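Uncharacterized protein (Bacteroides ovatus, PDB 4DQA) is of unknown function but probably binds carbohydrate, joining an N-terminal E-set-like domain to a concanavalin A-like lectin/glucanase domain. Local coordinates at residues A[167-172]-A[189-194]; A[173-178]-A[278-283]; A[179-184]-A[284-289]. All coordinates share one frame; numbering follows the deposited sequence. Where two conformers were deposited one is given.

Contact 1 of 3, residues A[167-172]-A[189-194]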
loop_
_atom_site.group_PDB
_atom_site.type_symbol
_atom_site.label_atom_id
_atom_site.label_comp_id
_atom_site.label_asym_id
_atom_site.label_seq_id
_atom_site.Cartn_x
_atom_site.Cartn_y
_atom_site.Cartn_z
ATOM N N ALA A 167 4.830 4.031 -10.532
ATOM C CA ALA A 167 5.725 4.685 -9.572
ATOM C C ALA A 167 5.029 5.858 -8.934
ATOM O O ALA A 167 4.133 6.481 -9.530
ATOM C CB ALA A 167 6.959 5.189 -10.259
ATOM N N LEU A 168 5.481 6.207 -7.735
ATOM C CA LEU A 168 5.235 7.533 -7.160
ATOM C C LEU A 168 6.406 8.409 -7.587
ATOM O O LEU A 168 7.581 8.023 -7.434
ATOM C CB LEU A 168 5.173 7.491 -5.634
ATOM C CG LEU A 168 3.991 6.732 -5.064
ATOM C CD1 LEU A 168 4.252 6.315 -3.605
ATOM C CD2 LEU A 168 2.695 7.523 -5.174
ATOM N N ILE A 169 6.095 9.592 -8.118
ATOM C CA ILE A 169 7.117 10.528 -8.583
ATOM C C ILE A 169 6.845 11.927 -8.073
ATOM O O ILE A 169 5.724 12.328 -7.800
ATOM C CB ILE A 169 7.230 10.575 -10.135
ATOM C CG1 ILE A 169 5.962 11.161 -10.754
ATOM C CG2 ILE A 169 7.539 9.184 -10.663
ATOM C CD1 ILE A 169 6.113 11.420 -12.245
ATOM N N ASN A 170 7.940 12.672 -7.946
ATOM C CA ASN A 170 7.908 14.068 -7.547
ATOM C C ASN A 170 9.009 14.766 -8.311
ATOM O O ASN A 170 10.193 14.520 -8.087
ATOM C CB ASN A 170 8.120 14.196 -6.040
ATOM C CG ASN A 170 7.927 15.606 -5.545
ATOM O OD1 ASN A 170 8.323 16.556 -6.207
ATOM N ND2 ASN A 170 7.277 15.754 -4.395
ATOM N N VAL A 171 8.613 15.613 -9.252
ATOM C CA VAL A 171 9.554 16.220 -10.179
ATOM C C VAL A 171 10.134 17.523 -9.629
ATOM O O VAL A 171 9.388 18.424 -9.222
ATOM C CB VAL A 171 8.836 16.531 -11.508
ATOM C CG1 VAL A 171 9.796 17.123 -12.511
ATOM C CG2 VAL A 171 8.216 15.279 -12.079
ATOM N N ASP A 172 11.467 17.630 -9.645
ATOM C CA ASP A 172 12.123 18.864 -9.252
ATOM C C ASP A 172 12.018 19.930 -10.347
ATOM O O ASP A 172 11.733 21.114 -10.074
ATOM C CB ASP A 172 13.596 18.622 -8.912
ATOM C CG ASP A 172 13.796 17.934 -7.564
ATOM O OD1 ASP A 172 12.962 18.106 -6.658
ATOM O OD2 ASP A 172 14.825 17.254 -7.409
ATOM N N LEU A 189 8.160 4.942 -20.505
ATOM C CA LEU A 189 7.316 5.959 -19.903
ATOM C C LEU A 189 8.189 7.138 -19.519
ATOM O O LEU A 189 9.215 6.991 -18.826
ATOM C CB LEU A 189 6.597 5.393 -18.681
ATOM C CG LEU A 189 5.652 6.341 -17.942
ATOM C CD1 LEU A 189 4.466 6.653 -18.824
ATOM C CD2 LEU A 189 5.207 5.704 -16.623
ATOM N N ARG A 190 7.822 8.305 -20.046
ATOM C CA ARG A 190 8.598 9.518 -19.830
ATOM C C ARG A 190 7.666 10.697 -19.639
ATOM O O ARG A 190 6.444 10.583 -19.782
ATOM C CB ARG A 190 9.520 9.760 -21.026
ATOM C CG ARG A 190 8.802 10.049 -22.327
ATOM C CD ARG A 190 9.763 10.005 -23.522
ATOM N NE ARG A 190 9.108 10.356 -24.779
ATOM C CZ ARG A 190 9.629 10.101 -25.980
ATOM N NH1 ARG A 190 10.812 9.494 -26.086
ATOM N NH2 ARG A 190 8.958 10.435 -27.060
ATOM N N ILE A 191 8.259 11.838 -19.297
ATOM C CA ILE A 191 7.512 13.094 -19.268
ATOM C C ILE A 191 8.211 14.002 -20.255
ATOM O O ILE A 191 9.395 14.332 -20.092
ATOM C CB ILE A 191 7.499 13.769 -17.886
ATOM C CG1 ILE A 191 7.168 12.749 -16.790
ATOM C CG2 ILE A 191 6.474 14.880 -17.914
ATOM C CD1 ILE A 191 7.343 13.286 -15.385
ATOM N N GLY A 192 7.492 14.365 -21.311
ATOM C CA GLY A 192 7.993 15.271 -22.316
ATOM C C GLY A 192 8.759 14.671 -23.468
ATOM O O GLY A 192 9.461 13.672 -23.324
ATOM N N ASP A 193 8.618 15.305 -24.621
ATOM C CA ASP A 193 9.610 15.134 -25.695
ATOM C C ASP A 193 9.667 16.441 -26.478
ATOM O O ASP A 193 9.439 16.485 -27.693
ATOM C CB ASP A 193 9.264 13.957 -26.602
ATOM C CG ASP A 193 10.377 13.663 -27.598
ATOM O OD1 ASP A 193 11.565 13.782 -27.212
ATOM O OD2 ASP A 193 10.065 13.320 -28.752
ATOM N N ALA A 194 9.944 17.529 -25.778
ATOM C CA ALA A 194 9.726 18.859 -26.353
ATOM C C ALA A 194 10.646 19.204 -27.503
ATOM O O ALA A 194 10.315 20.089 -28.320
ATOM C CB ALA A 194 9.813 19.910 -25.257
#
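Ile-191 meets Ile-169 tip to tip: the two side chains extend from facing backbones, and their CD1 methyls come to 3.9 Å. The same CD1 of Ile-191 also lies 4.0 Å from Val-171 CG2, but here the two side chains run antiparallel alongside one another. One terminal methyl of Ile-191 therefore serves both Ile-169 and Val-171. These two are two positions apart on strand 163-171 and send their CB atoms to the same side, toward 189-194, as the alternation of an extended chain requires. Ile-169 holds CG1 between its backbone N and carbonyl carbon (chi1 67°), and with chi2 extended its CD1 is carried out toward Ile-191. The backbones stay well apart, with Val-171 CA and Ile-191 CA separated by 9.8 Å, so this is packing through side chains, and only 79 Å² of surface is buried between the segments. Long or beta-branched aliphatic residues suit the place: they favour extended backbone and bring methyl groups, with no polar atom to satisfy, into a buried layer. At Ile-191 the chain turns a corner, and Gly-192 follows with a positive phi (88°), which glycine adopts readily. In the lectin-like domain, strand 163-171 runs between strands 223-231 and 282-289, bonded to both. Ile-180 of strand 178-180 also touches Ile-169 and Ile-191, while Leu-204 of strand 203-208 and Phe-174 pack on Ile-191 as well.

Contact 2 of 3, residues A[173-178]-A[278-283]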
loop_
_atom_site.group_PDB
_atom_site.type_symbol
_atom_site.label_atom_id
_atom_site.label_comp_id
_atom_site.label_asym_id
_atom_site.label_seq_id
_atom_site.Cartn_x
_atom_site.Cartn_y
_atom_site.Cartn_z
ATOM N N TYR A 173 12.300 19.511 -11.576
ATOM C CA TYR A 173 12.144 20.349 -12.751
ATOM C C TYR A 173 12.073 19.488 -13.994
ATOM O O TYR A 173 12.540 18.347 -14.016
ATOM C CB TYR A 173 13.284 21.360 -12.883
ATOM C CG TYR A 173 14.685 20.828 -13.065
ATOM C CD1 TYR A 173 15.476 20.536 -11.975
ATOM C CD2 TYR A 173 15.245 20.725 -14.336
ATOM C CE1 TYR A 173 16.796 20.121 -12.144
ATOM C CE2 TYR A 173 16.565 20.324 -14.517
ATOM C CZ TYR A 173 17.325 20.019 -13.423
ATOM O OH TYR A 173 18.653 19.665 -13.655
ATOM N N PHE A 174 11.476 20.055 -15.037
ATOM C CA PHE A 174 11.299 19.377 -16.303
ATOM C C PHE A 174 12.291 19.921 -17.317
ATOM O O PHE A 174 12.357 21.128 -17.578
ATOM C CB PHE A 174 9.883 19.608 -16.865
ATOM C CG PHE A 174 8.773 19.090 -15.996
ATOM C CD1 PHE A 174 8.362 17.769 -16.052
ATOM C CD2 PHE A 174 8.109 19.954 -15.137
ATOM C CE1 PHE A 174 7.353 17.306 -15.213
ATOM C CE2 PHE A 174 7.096 19.503 -14.321
ATOM C CZ PHE A 174 6.705 18.198 -14.356
ATOM N N LEU A 175 13.076 19.012 -17.873
ATOM C CA LEU A 175 13.780 19.290 -19.108
ATOM C C LEU A 175 12.898 18.846 -20.282
ATOM O O LEU A 175 11.733 18.506 -20.088
ATOM C CB LEU A 175 15.137 18.576 -19.093
ATOM C CG LEU A 175 16.077 19.116 -18.002
ATOM C CD1 LEU A 175 17.411 18.379 -17.996
ATOM C CD2 LEU A 175 16.353 20.618 -18.140
ATOM N N ASP A 176 13.428 18.849 -21.505
ATOM C CA ASP A 176 12.589 18.570 -22.670
ATOM C C ASP A 176 11.988 17.166 -22.640
ATOM O O ASP A 176 10.882 16.943 -23.117
ATOM C CB ASP A 176 13.395 18.685 -23.974
ATOM C CG ASP A 176 13.608 20.110 -24.431
ATOM O OD1 ASP A 176 12.953 21.022 -23.908
ATOM O OD2 ASP A 176 14.428 20.298 -25.375
ATOM N N ASN A 177 12.745 16.206 -22.111
ATOM C CA ASN A 177 12.370 14.792 -22.128
ATOM C C ASN A 177 12.986 14.186 -20.865
ATOM O O ASN A 177 14.218 14.217 -20.723
ATOM C CB ASN A 177 12.913 14.175 -23.416
ATOM C CG ASN A 177 12.654 12.702 -23.524
ATOM O OD1 ASN A 177 12.645 11.979 -22.533
ATOM N ND2 ASN A 177 12.432 12.240 -24.758
ATOM N N ASN A 178 12.139 13.666 -19.975
ATOM C CA ASN A 178 12.507 13.238 -18.629
ATOM C C ASN A 178 12.131 11.761 -18.470
ATOM O O ASN A 178 10.962 11.432 -18.473
ATOM C CB ASN A 178 11.736 14.085 -17.629
ATOM C CG ASN A 178 11.914 15.569 -17.890
ATOM O OD1 ASN A 178 12.901 16.162 -17.480
ATOM N ND2 ASN A 178 10.949 16.171 -18.602
ATOM N N PRO A 278 17.873 12.390 -18.336
ATOM C CA PRO A 278 17.701 12.105 -16.909
ATOM C C PRO A 278 16.474 12.750 -16.276
ATOM O O PRO A 278 16.118 13.897 -16.588
ATOM C CB PRO A 278 18.956 12.693 -16.272
ATOM C CG PRO A 278 19.428 13.750 -17.247
ATOM C CD PRO A 278 19.053 13.228 -18.605
ATOM N N PHE A 279 15.879 12.016 -15.343
ATOM C CA PHE A 279 14.866 12.538 -14.467
ATOM C C PHE A 279 15.507 13.336 -13.366
ATOM O O PHE A 279 16.540 12.939 -12.824
ATOM C CB PHE A 279 14.146 11.344 -13.862
ATOM C CG PHE A 279 12.924 11.679 -13.048
ATOM C CD1 PHE A 279 11.722 11.887 -13.674
ATOM C CD2 PHE A 279 12.948 11.649 -11.672
ATOM C CE1 PHE A 279 10.578 12.177 -12.930
ATOM C CE2 PHE A 279 11.802 11.918 -10.924
ATOM C CZ PHE A 279 10.628 12.174 -11.555
ATOM N N HIS A 280 14.887 14.469 -13.005
ATOM C CA HIS A 280 15.327 15.248 -11.861
ATOM C C HIS A 280 14.204 15.338 -10.864
ATOM O O HIS A 280 13.217 16.055 -11.080
ATOM C CB HIS A 280 15.742 16.641 -12.298
ATOM C CG HIS A 280 16.973 16.630 -13.140
ATOM N ND1 HIS A 280 16.942 16.508 -14.507
ATOM C CD2 HIS A 280 18.279 16.651 -12.787
ATOM C CE1 HIS A 280 18.183 16.502 -14.971
ATOM N NE2 HIS A 280 19.010 16.564 -13.950
ATOM N N GLY A 281 14.322 14.580 -9.771
ATOM C CA GLY A 281 13.257 14.498 -8.776
ATOM C C GLY A 281 13.423 13.274 -7.922
ATOM O O GLY A 281 14.520 12.735 -7.812
ATOM N N LYS A 282 12.342 12.865 -7.287
ATOM C CA LYS A 282 12.340 11.695 -6.433
ATOM C C LYS A 282 11.361 10.654 -6.937
ATOM O O LYS A 282 10.342 10.989 -7.560
ATOM C CB LYS A 282 11.979 12.076 -5.005
ATOM C CG LYS A 282 12.955 13.027 -4.344
ATOM C CD LYS A 282 12.435 13.393 -2.954
ATOM C CE LYS A 282 13.291 14.379 -2.222
ATOM N NZ LYS A 282 13.176 15.727 -2.861
HETATM N N MSE A 283 11.647 9.390 -6.644
HETATM C CA MSE A 283 10.731 8.306 -6.938
HETATM C C MSE A 283 10.581 7.429 -5.710
HETATM O O MSE A 283 11.471 7.332 -4.873
HETATM C CB MSE A 283 11.195 7.414 -8.093
HETATM C CG MSE A 283 11.446 8.188 -9.372
HETATM SE SE MSE A 283 11.532 6.939 -10.866
HETATM C CE MSE A 283 12.596 8.005 -12.088
HETATM O O HOH W 1 13.234 15.856 -14.797
HETATM O O HOH W 2 16.206 15.125 -19.051
#
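His-280 and Tyr-173 lay their rings over one another in an offset stack, with centroids 4.3 Å apart and planes inclined by 19°. The shift brings the phenol end of the tyrosine over the imidazole: Tyr-173 CZ is 3.4 Å from His-280 CG, and the hydroxyl oxygen lies above the imidazole face toward its rim. The CB of His-280, in turn, sits over a face of the tyrosine ring in a CH-pi contact, 21° off the normal. A chi1 of 62° swings the Tyr-173 ring across to the histidine from a CB that does not itself point there. Two flat rings suit this partly exposed site because they overlap broadly, and the tyrosine also puts a polar hydroxyl near the imidazole. Leu-175 meets the imidazole obliquely, on the same side as the tyrosine, its CD1 3.6 Å from His-280 CE1. Asn-178 ties the loop to itself. Its OD1 accepts a hydrogen bond from Leu-175 N in the carbonyl plane, on a lone pair, at 2.9 Å; its ND2 donates to Leu-175 O from above that carbonyl's plane and also to Ile-191 O. An asparagine suits this post because one short amide offers both donor and acceptor. A water donates to Tyr-173 O and Asn-178 OD1 while accepting from His-280 N at 2.8 Å; a second links Asn-177 O with Pro-278 O. The loop after strand 163-171 is thus joined to the approach to strand 282-289 through ring contact and through waters that satisfy main-chain polar atoms.

Contact 3 of 3, residues A[179-184]-A[284-289]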
loop_
_atom_site.group_PDB
_atom_site.type_symbol
_atom_site.label_atom_id
_atom_site.label_comp_id
_atom_site.label_asym_id
_atom_site.label_seq_id
_atom_site.Cartn_x
_atom_site.Cartn_y
_atom_site.Cartn_z
ATOM N N THR A 179 13.122 10.883 -18.387
ATOM C CA THR A 179 12.875 9.443 -18.324
ATOM C C THR A 179 12.291 9.024 -16.984
ATOM O O THR A 179 12.877 9.329 -15.943
ATOM C CB THR A 179 14.203 8.684 -18.479
ATOM O OG1 THR A 179 14.769 9.011 -19.730
ATOM C CG2 THR A 179 14.011 7.179 -18.422
ATOM N N ILE A 180 11.178 8.297 -16.994
ATOM C CA ILE A 180 10.730 7.615 -15.772
ATOM C C ILE A 180 11.297 6.212 -15.793
ATOM O O ILE A 180 12.215 5.911 -15.039
ATOM C CB ILE A 180 9.234 7.646 -15.596
ATOM C CG1 ILE A 180 8.774 9.094 -15.459
ATOM C CG2 ILE A 180 8.845 6.890 -14.294
ATOM C CD1 ILE A 180 7.263 9.245 -15.544
HETATM N N MSE A 181 10.796 5.349 -16.661
HETATM C CA MSE A 181 11.247 3.963 -16.702
HETATM C C MSE A 181 10.920 3.310 -18.047
HETATM O O MSE A 181 9.888 3.636 -18.644
HETATM C CB MSE A 181 10.560 3.185 -15.565
HETATM C CG MSE A 181 9.045 3.416 -15.497
HETATM SE SE MSE A 181 8.142 2.949 -13.815
HETATM C CE MSE A 181 8.553 1.041 -13.819
ATOM N N GLY A 182 11.739 2.354 -18.480
ATOM C CA GLY A 182 11.406 1.530 -19.618
ATOM C C GLY A 182 12.573 1.294 -20.544
ATOM O O GLY A 182 13.735 1.552 -20.166
ATOM N N THR A 183 12.241 0.855 -21.752
ATOM C CA THR A 183 13.201 0.455 -22.742
ATOM C C THR A 183 13.094 1.387 -23.928
ATOM O O THR A 183 12.155 1.317 -24.710
ATOM C CB THR A 183 12.964 -1.005 -23.130
ATOM O OG1 THR A 183 13.000 -1.783 -21.925
ATOM C CG2 THR A 183 14.021 -1.504 -24.120
ATOM N N GLU A 184 14.053 2.296 -24.046
ATOM C CA GLU A 184 14.030 3.296 -25.104
ATOM C C GLU A 184 13.945 2.671 -26.485
ATOM O O GLU A 184 14.643 1.699 -26.802
ATOM C CB GLU A 184 15.251 4.219 -24.989
ATOM C CG GLU A 184 15.463 5.193 -26.171
ATOM C CD GLU A 184 14.342 6.173 -26.410
ATOM O OE1 GLU A 184 13.461 6.305 -25.530
ATOM O OE2 GLU A 184 14.344 6.805 -27.495
ATOM N N SER A 284 9.452 6.757 -5.670
ATOM C CA SER A 284 9.122 5.816 -4.604
ATOM C C SER A 284 8.222 4.752 -5.184
ATOM O O SER A 284 7.453 4.999 -6.110
ATOM C CB SER A 284 8.427 6.573 -3.488
ATOM O OG SER A 284 7.876 5.719 -2.485
ATOM N N GLU A 285 8.279 3.543 -4.638
ATOM C CA GLU A 285 7.315 2.494 -5.008
ATOM C C GLU A 285 7.281 2.255 -6.514
ATOM O O GLU A 285 6.212 2.212 -7.152
ATOM C CB GLU A 285 5.919 2.804 -4.476
ATOM C CG GLU A 285 5.831 2.852 -2.988
ATOM C CD GLU A 285 6.131 1.505 -2.356
ATOM O OE1 GLU A 285 5.455 0.518 -2.722
ATOM O OE2 GLU A 285 7.075 1.414 -1.532
ATOM N N VAL A 286 8.467 2.063 -7.058
ATOM C CA VAL A 286 8.649 1.799 -8.491
ATOM C C VAL A 286 8.455 0.320 -8.774
ATOM O O VAL A 286 9.103 -0.519 -8.143
ATOM C CB VAL A 286 10.063 2.203 -8.917
ATOM C CG1 VAL A 286 10.327 1.863 -10.370
ATOM C CG2 VAL A 286 10.316 3.681 -8.657
ATOM N N ARG A 287 7.536 -0.012 -9.677
ATOM C CA ARG A 287 7.203 -1.413 -9.947
ATOM C C ARG A 287 7.020 -1.707 -11.403
ATOM O O ARG A 287 6.519 -0.881 -12.155
ATOM C CB ARG A 287 5.919 -1.821 -9.224
ATOM C CG ARG A 287 5.864 -1.384 -7.765
ATOM C CD ARG A 287 4.522 -1.764 -7.141
ATOM N NE ARG A 287 4.368 -1.092 -5.849
ATOM C CZ ARG A 287 3.239 -0.598 -5.386
ATOM N NH1 ARG A 287 2.113 -0.704 -6.081
ATOM N NH2 ARG A 287 3.220 -0.004 -4.204
ATOM N N VAL A 288 7.344 -2.940 -11.781
ATOM C CA VAL A 288 6.967 -3.468 -13.089
ATOM C C VAL A 288 6.237 -4.772 -12.832
ATOM O O VAL A 288 6.709 -5.599 -12.048
ATOM C CB VAL A 288 8.168 -3.771 -13.969
ATOM C CG1 VAL A 288 7.705 -4.388 -15.298
ATOM C CG2 VAL A 288 8.964 -2.515 -14.259
ATOM N N TRP A 289 5.088 -4.947 -13.479
ATOM C CA TRP A 289 4.310 -6.172 -13.360
ATOM C C TRP A 289 4.184 -6.818 -14.719
ATOM O O TRP A 289 4.113 -6.134 -15.743
ATOM C CB TRP A 289 2.882 -5.871 -12.887
ATOM C CG TRP A 289 2.738 -5.170 -11.589
ATOM C CD1 TRP A 289 2.890 -3.829 -11.352
ATOM C CD2 TRP A 289 2.341 -5.756 -10.335
ATOM N NE1 TRP A 289 2.638 -3.553 -10.029
ATOM C CE2 TRP A 289 2.285 -4.720 -9.391
ATOM C CE3 TRP A 289 2.044 -7.064 -9.919
ATOM C CZ2 TRP A 289 1.946 -4.938 -8.055
ATOM C CZ3 TRP A 289 1.709 -7.280 -8.586
ATOM C CH2 TRP A 289 1.666 -6.222 -7.675
#
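The nearest CA atoms, those of Met-181 and Val-286, are 8.9 Å apart, and a single long side chain bridges the gap. That side chain belongs to Met-181, deposited as selenomethionine in two conformers, one of which is described here. A bend at chi3 (-62°) turns its terminal methyl onto strand 286-289. In this conformer CE sits 3.6 Å from Val-288 CG2, the methionine and valine side chains passing alongside with their ends pointing opposite ways, and 4.0 Å from Val-286 CG1. A short approach of CE to the carbonyl oxygen of Arg-287, between the two valines, is doubtful, since it rests on this one copy. A long, flexible, unbranched chain is fitted to span the gap, while the compact valines hold their methyls close to the strand. Such layering of side chains between sheets belongs to the concanavalin A-like beta-sandwich. Both chains are kinked here: Ile-180 and Met-181 face Leu-189 together in a classic beta bulge, and Glu-285 and Val-286 face Tyr-316 in a G1 bulge. Because residues alternate along the strand, Arg-287 sends its CB away from Met-181. Its NH2 donates to Glu-285 OE1 at 2.7 Å with an angle of 169°; the oxygen lies in the guanidinium plane and uses its anti lone pair. Arg-287 NH2 also bonds Asn-301 O and its NH1 pairs with Glu-166, and these partners together help fix the rotation of the group. Glu-285 OE2 pairs with Lys-317. Ile-266 touches Val-286, and Phe-264 touches Val-288.

All three contacts lie in the lectin-like domain, and their segments alternate along the chain. Contacts 1 and 2 are the nearest pair, with centres about 6 Å apart; Asp-172 N lies 2.8 Å from His-280 O, and Ile-191 O lies 2.8 Å from Asn-178 N, both probable hydrogen bonds. Contact 3 is centred about 11 Å from contact 1 and about 13 Å from contact 2. Leu-168 N to Ser-284 O, 2.8 Å, probably joins contacts 1 and 3 where strands 163-171 and 282-289 run side by side, and strand 282-289 serves both contacts 2 and 3. None of the three includes a bound ligand, so any relation to carbohydrate binding remains undetermined.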